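Long-range contact in aminoglycoside N(3)-acetyltransferase (Enterobacter cloacae, PDB 6NP3), which catalyses acetyl transfer from acetyl-CoA to the 3-amino group of 2-deoxystreptamine antibiotics such as gentamicin, probably conferring resistance to them: residues A169-E174 with G219-E224. Residues are numbered along the deposited sequence; the frame is centred on the assembly and turned at random.
With LLL ((2R,3R,4R,5R)-2-((1S,2S,3R,4S,6R)-4,6-diamino-3-((2R,3R,6S)-3-amino-6-(aminomethyl)-tetrahydro-2H-pyran-2-yloxy)-2-hydr oxycyclohexyloxy)-5-methyl-4-(methylamino)-tetrahydro-2H-pyran-3,5-diol), chain B.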
ATOM      1  N   ALA A 169       4.692   3.026  -0.938  1.00 12.15           N
ATOM      2  CA  ALA A 169       6.031   2.553  -1.216  1.00 11.83           C
ATOM      3  C   ALA A 169       7.106   3.437  -0.605  1.00 11.18           C
ATOM      4  O   ALA A 169       8.215   2.945  -0.350  1.00 11.51           O
ATOM      5  CB  ALA A 169       6.275   2.407  -2.702  1.00 12.95           C
ATOM      6  N   LEU A 170       6.827   4.725  -0.387  1.00 11.38           N
ATOM      7  CA  LEU A 170       7.821   5.594   0.234  1.00 11.31           C
ATOM      8  C   LEU A 170       8.129   5.224   1.678  1.00 10.91           C
ATOM      9  O   LEU A 170       9.161   5.665   2.195  1.00 11.68           O
ATOM     10  CB  LEU A 170       7.424   7.061   0.099  1.00 12.10           C
ATOM     11  CG  LEU A 170       7.792   7.687  -1.245  1.00 12.39           C
ATOM     12  CD1 LEU A 170       7.119   9.021  -1.420  1.00 13.25           C
ATOM     13  CD2 LEU A 170       9.304   7.817  -1.341  1.00 13.77           C
ATOM     14  N   HIS A 171       7.285   4.437   2.345  1.00 10.92           N
ATOM     15  CA  HIS A 171       7.713   3.881   3.626  1.00 10.74           C
ATOM     16  C   HIS A 171       8.956   3.008   3.500  1.00 10.80           C
ATOM     17  O   HIS A 171       9.665   2.840   4.506  1.00 11.81           O
ATOM     18  CB  HIS A 171       6.562   3.174   4.342  1.00 11.45           C
ATOM     19  CG  HIS A 171       5.429   4.086   4.693  1.00 12.31           C
ATOM     20  ND1 HIS A 171       5.586   5.182   5.510  1.00 12.93           N
ATOM     21  CD2 HIS A 171       4.116   4.059   4.359  1.00 13.63           C
ATOM     22  CE1 HIS A 171       4.423   5.790   5.659  1.00 13.98           C
ATOM     23  NE2 HIS A 171       3.513   5.127   4.970  1.00 14.65           N
ATOM     24  N   TYR A 172       9.246   2.444   2.325  1.00 10.73           N
ATOM     25  CA  TYR A 172      10.513   1.732   2.163  1.00 11.05           C
ATOM     26  C   TYR A 172      11.684   2.695   2.302  1.00 11.08           C
ATOM     27  O   TYR A 172      12.699   2.373   2.929  1.00 11.29           O
ATOM     28  CB  TYR A 172      10.527   1.018   0.806  1.00 11.22           C
ATOM     29  CG  TYR A 172      11.795   0.240   0.563  1.00 11.05           C
ATOM     30  CD1 TYR A 172      12.951   0.873   0.165  1.00 11.97           C
ATOM     31  CD2 TYR A 172      11.856  -1.118   0.769  1.00 11.69           C
ATOM     32  CE1 TYR A 172      14.140   0.183  -0.008  1.00 12.90           C
ATOM     33  CE2 TYR A 172      13.031  -1.813   0.566  1.00 12.95           C
ATOM     34  CZ  TYR A 172      14.174  -1.156   0.182  1.00 13.69           C
ATOM     35  OH  TYR A 172      15.351  -1.871   0.019  1.00 16.66           O
ATOM     36  N   ALA A 173      11.571   3.871   1.689  1.00 11.59           N
ATOM     37  CA  ALA A 173      12.641   4.850   1.811  1.00 11.91           C
ATOM     38  C   ALA A 173      12.891   5.206   3.267  1.00 12.09           C
ATOM     39  O   ALA A 173      14.037   5.386   3.693  1.00 12.77           O
ATOM     40  CB  ALA A 173      12.304   6.103   1.027  1.00 12.45           C
ATOM     41  N   GLU A 174      11.824   5.361   4.035  1.00 11.97           N
ATOM     42  CA  GLU A 174      11.962   5.685   5.444  1.00 12.54           C
ATOM     43  C   GLU A 174      12.684   4.572   6.185  1.00 12.04           C
ATOM     44  O   GLU A 174      13.523   4.835   7.052  1.00 13.11           O
ATOM     45  CB  GLU A 174      10.574   5.937   6.042  1.00 12.27           C
ATOM     46  CG  GLU A 174       9.850   7.148   5.509  1.00 12.50           C
ATOM     47  CD  GLU A 174       8.544   7.421   6.152  1.00 13.77           C
ATOM     48  OE1 GLU A 174       8.163   8.598   6.156  1.00 17.79           O
ATOM     49  OE2 GLU A 174       7.862   6.487   6.596  1.00 14.48           O
ATOM     50  N   GLY A 219      -0.426  15.171   9.630  1.00 59.76           N
ATOM     51  CA  GLY A 219       0.671  15.448   8.731  1.00 51.61           C
ATOM     52  C   GLY A 219       1.080  16.909   8.659  1.00 44.04           C
ATOM     53  O   GLY A 219       0.741  17.712   9.531  1.00 44.95           O
ATOM     54  N   PRO A 220       1.831  17.284   7.609  1.00 35.60           N
ATOM     55  CA  PRO A 220       2.284  16.342   6.570  1.00 29.55           C
ATOM     56  C   PRO A 220       3.407  15.452   7.074  1.00 23.68           C
ATOM     57  O   PRO A 220       4.321  15.928   7.751  1.00 24.54           O
ATOM     58  CB  PRO A 220       2.814  17.259   5.466  1.00 31.21           C
ATOM     59  CG  PRO A 220       3.282  18.484   6.201  1.00 33.84           C
ATOM     60  CD  PRO A 220       2.318  18.652   7.366  1.00 34.27           C
ATOM     61  N   ASP A 221       3.326  14.166   6.763  0.58 20.95           N
ATOM     62  CA  ASP A 221       4.402  13.237   7.058  0.58 19.32           C
ATOM     63  C   ASP A 221       5.481  13.325   5.978  0.58 18.14           C
ATOM     64  O   ASP A 221       5.411  14.135   5.046  0.58 17.81           O
ATOM     65  CB  ASP A 221       3.843  11.827   7.258  0.58 19.55           C
ATOM     66  CG  ASP A 221       3.450  11.143   5.959  0.58 19.41           C
ATOM     67  OD1 ASP A 221       2.956  11.808   5.012  0.58 18.86           O
ATOM     68  OD2 ASP A 221       3.613   9.899   5.935  0.58 20.12           O
ATOM     69  N   ALA A 222       6.528  12.517   6.135  1.00 17.11           N
ATOM     70  CA  ALA A 222       7.624  12.557   5.185  1.00 16.56           C
ATOM     71  C   ALA A 222       7.187  12.023   3.828  1.00 15.34           C
ATOM     72  O   ALA A 222       7.660  12.513   2.803  1.00 15.80           O
ATOM     73  CB  ALA A 222       8.826  11.771   5.693  1.00 16.98           C
ATOM     74  N   VAL A 223       6.332  10.996   3.791  1.00 15.48           N
ATOM     75  CA  VAL A 223       5.835  10.499   2.503  1.00 15.23           C
ATOM     76  C   VAL A 223       5.243  11.646   1.696  1.00 15.49           C
ATOM     77  O   VAL A 223       5.549  11.833   0.509  1.00 15.60           O
ATOM     78  CB  VAL A 223       4.794   9.391   2.732  1.00 15.62           C
ATOM     79  CG1 VAL A 223       4.086   9.025   1.425  1.00 15.61           C
ATOM     80  CG2 VAL A 223       5.449   8.202   3.333  1.00 16.02           C
ATOM     81  N   GLU A 224       4.361  12.423   2.327  1.00 16.26           N
ATOM     82  CA  GLU A 224       3.715  13.528   1.629  1.00 17.66           C
ATOM     83  C   GLU A 224       4.720  14.571   1.186  1.00 17.27           C
ATOM     84  O   GLU A 224       4.632  15.090   0.065  1.00 17.97           O
ATOM     85  CB  GLU A 224       2.638  14.153   2.517  1.00 18.78           C
ATOM     86  CG  GLU A 224       1.948  15.324   1.855  1.00 20.97           C
ATOM     87  CD  GLU A 224       0.747  15.850   2.611  1.00 23.64           C
ATOM     88  OE1 GLU A 224       0.274  15.195   3.564  1.00 26.07           O
ATOM     89  OE2 GLU A 224       0.270  16.936   2.224  1.00 27.06           O
TER
HETATM   90  C11 LLL B 301      -2.262   8.057   7.255  0.81 25.28           C
HETATM   91  O11 LLL B 301      -1.414   7.152   6.501  0.81 19.54           O
HETATM   92  C21 LLL B 301      -3.139   8.796   6.246  0.81 28.73           C
HETATM   93  N21 LLL B 301      -3.741   7.792   5.377  0.81 30.20           N
HETATM   94  C31 LLL B 301      -2.303   9.651   5.367  0.81 28.69           C
HETATM   95  C41 LLL B 301      -1.578  10.666   6.236  0.81 29.31           C
HETATM   96  C51 LLL B 301      -0.760   9.903   7.272  0.81 29.22           C
HETATM   97  O51 LLL B 301      -1.579   9.046   8.018  0.81 28.20           O
HETATM   98  C61 LLL B 301      -0.103  10.865   8.239  0.81 29.85           C
HETATM   99  N61 LLL B 301       0.655  10.084   9.215  0.81 29.57           N
HETATM  100  C12 LLL B 301      -0.131   3.258   7.483  0.19 17.21           C
HETATM  101  N12 LLL B 301       0.553   2.085   8.011  0.19 16.97           N
HETATM  102  C22 LLL B 301       0.829   4.164   6.713  0.81 17.33           C
HETATM  103  C32 LLL B 301       0.017   5.309   6.140  0.19 19.27           C
HETATM  104  N32 LLL B 301       0.901   6.188   5.370  0.19 20.46           N
HETATM  105  C42 LLL B 301      -0.672   6.156   7.210  0.19 19.52           C
HETATM  106  C52 LLL B 301      -1.532   5.250   8.093  0.19 17.92           C
HETATM  107  O52 LLL B 301      -2.003   6.010   9.181  0.19 17.59           O
HETATM  108  C62 LLL B 301      -0.764   4.058   8.628  0.19 16.77           C
HETATM  109  O62 LLL B 301      -1.678   3.207   9.294  0.81 13.57           O
HETATM  110  C13 LLL B 301      -1.360   2.810  10.630  0.19 15.22           C
HETATM  111  C23 LLL B 301      -1.966   1.423  10.823  0.19 14.76           C
HETATM  112  O23 LLL B 301      -1.471   0.581   9.803  0.19 14.71           O
HETATM  113  C33 LLL B 301      -3.498   1.476  10.677  0.19 14.73           C
HETATM  114  N33 LLL B 301      -4.078   0.149  10.980  0.19 14.61           N
HETATM  115  C43 LLL B 301      -4.048   2.542  11.646  0.19 15.04           C
HETATM  116  O43 LLL B 301      -3.867   2.036  12.954  0.19 15.19           O
HETATM  117  C53 LLL B 301      -3.300   3.868  11.466  0.19 15.04           C
HETATM  118  O53 LLL B 301      -1.905   3.724  11.602  0.19 14.96           O
HETATM  119  C83 LLL B 301      -5.535   2.795  11.371  0.19 15.40           C
HETATM  120  C93 LLL B 301      -4.952  -0.309   9.878  0.19 14.62           C
HETATM  121  O   HOH W   1       7.092  10.200   7.986  1.00 30.53           O
HETATM  122  O   HOH W   2       5.871   9.430   6.837  1.00 42.09           O
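Val223, in the first turn of helix 222-233, packs against His171 and Leu170 of helix 170-176. Its CG2 lies over one face of the imidazole, 3.9 Å from the ring centroid and 27° off the normal, which meets the geometry of a CH-pi contact. The methyl is offset toward the rim, approaching CE1 to 3.5 Å. A chi1 of 170° puts Val223 CG1 anti to the backbone N; CG2, anti to the carbonyl carbon, is the branch over the ring, while both methyls lie against Leu170 CB, CG2 at 4.0 Å. Ile254 of helix 251-265 also packs on Leu170.

The polar contacts run around the ring edge. His171 ND1 donates to Glu174 OE2 at 2.8 Å; the acceptor lies nearly in the imidazole plane, whereas the donor meets the carboxylate from above its own plane. On the gentamicin side, LLL N32 donates to His171 NE2 at 2.8 Å, also near the ring plane. Tyr141, another pocket residue, meets the same imidazole.

The other carboxylate oxygen, Glu174 OE1, faces helix 222-233 and touches Ala222 CB at 3.3 Å. Two water sites too close to be filled together offer alternative, part-time bridges from OE1: water 1 to Ala222 N, water 2 toward Asp221 OD2, the latter more doubtful because Asp221 has two conformers. Asp221 N-caps its helix through OD1, which accepts from Glu224 N at 3.1 Å.

Glu174 and Val223 thus fix the imidazole by edge and face, with NE2 directed at the amine that is acetylated, an arrangement consistent with a His-carboxylate pair assisting proton removal from the substrate.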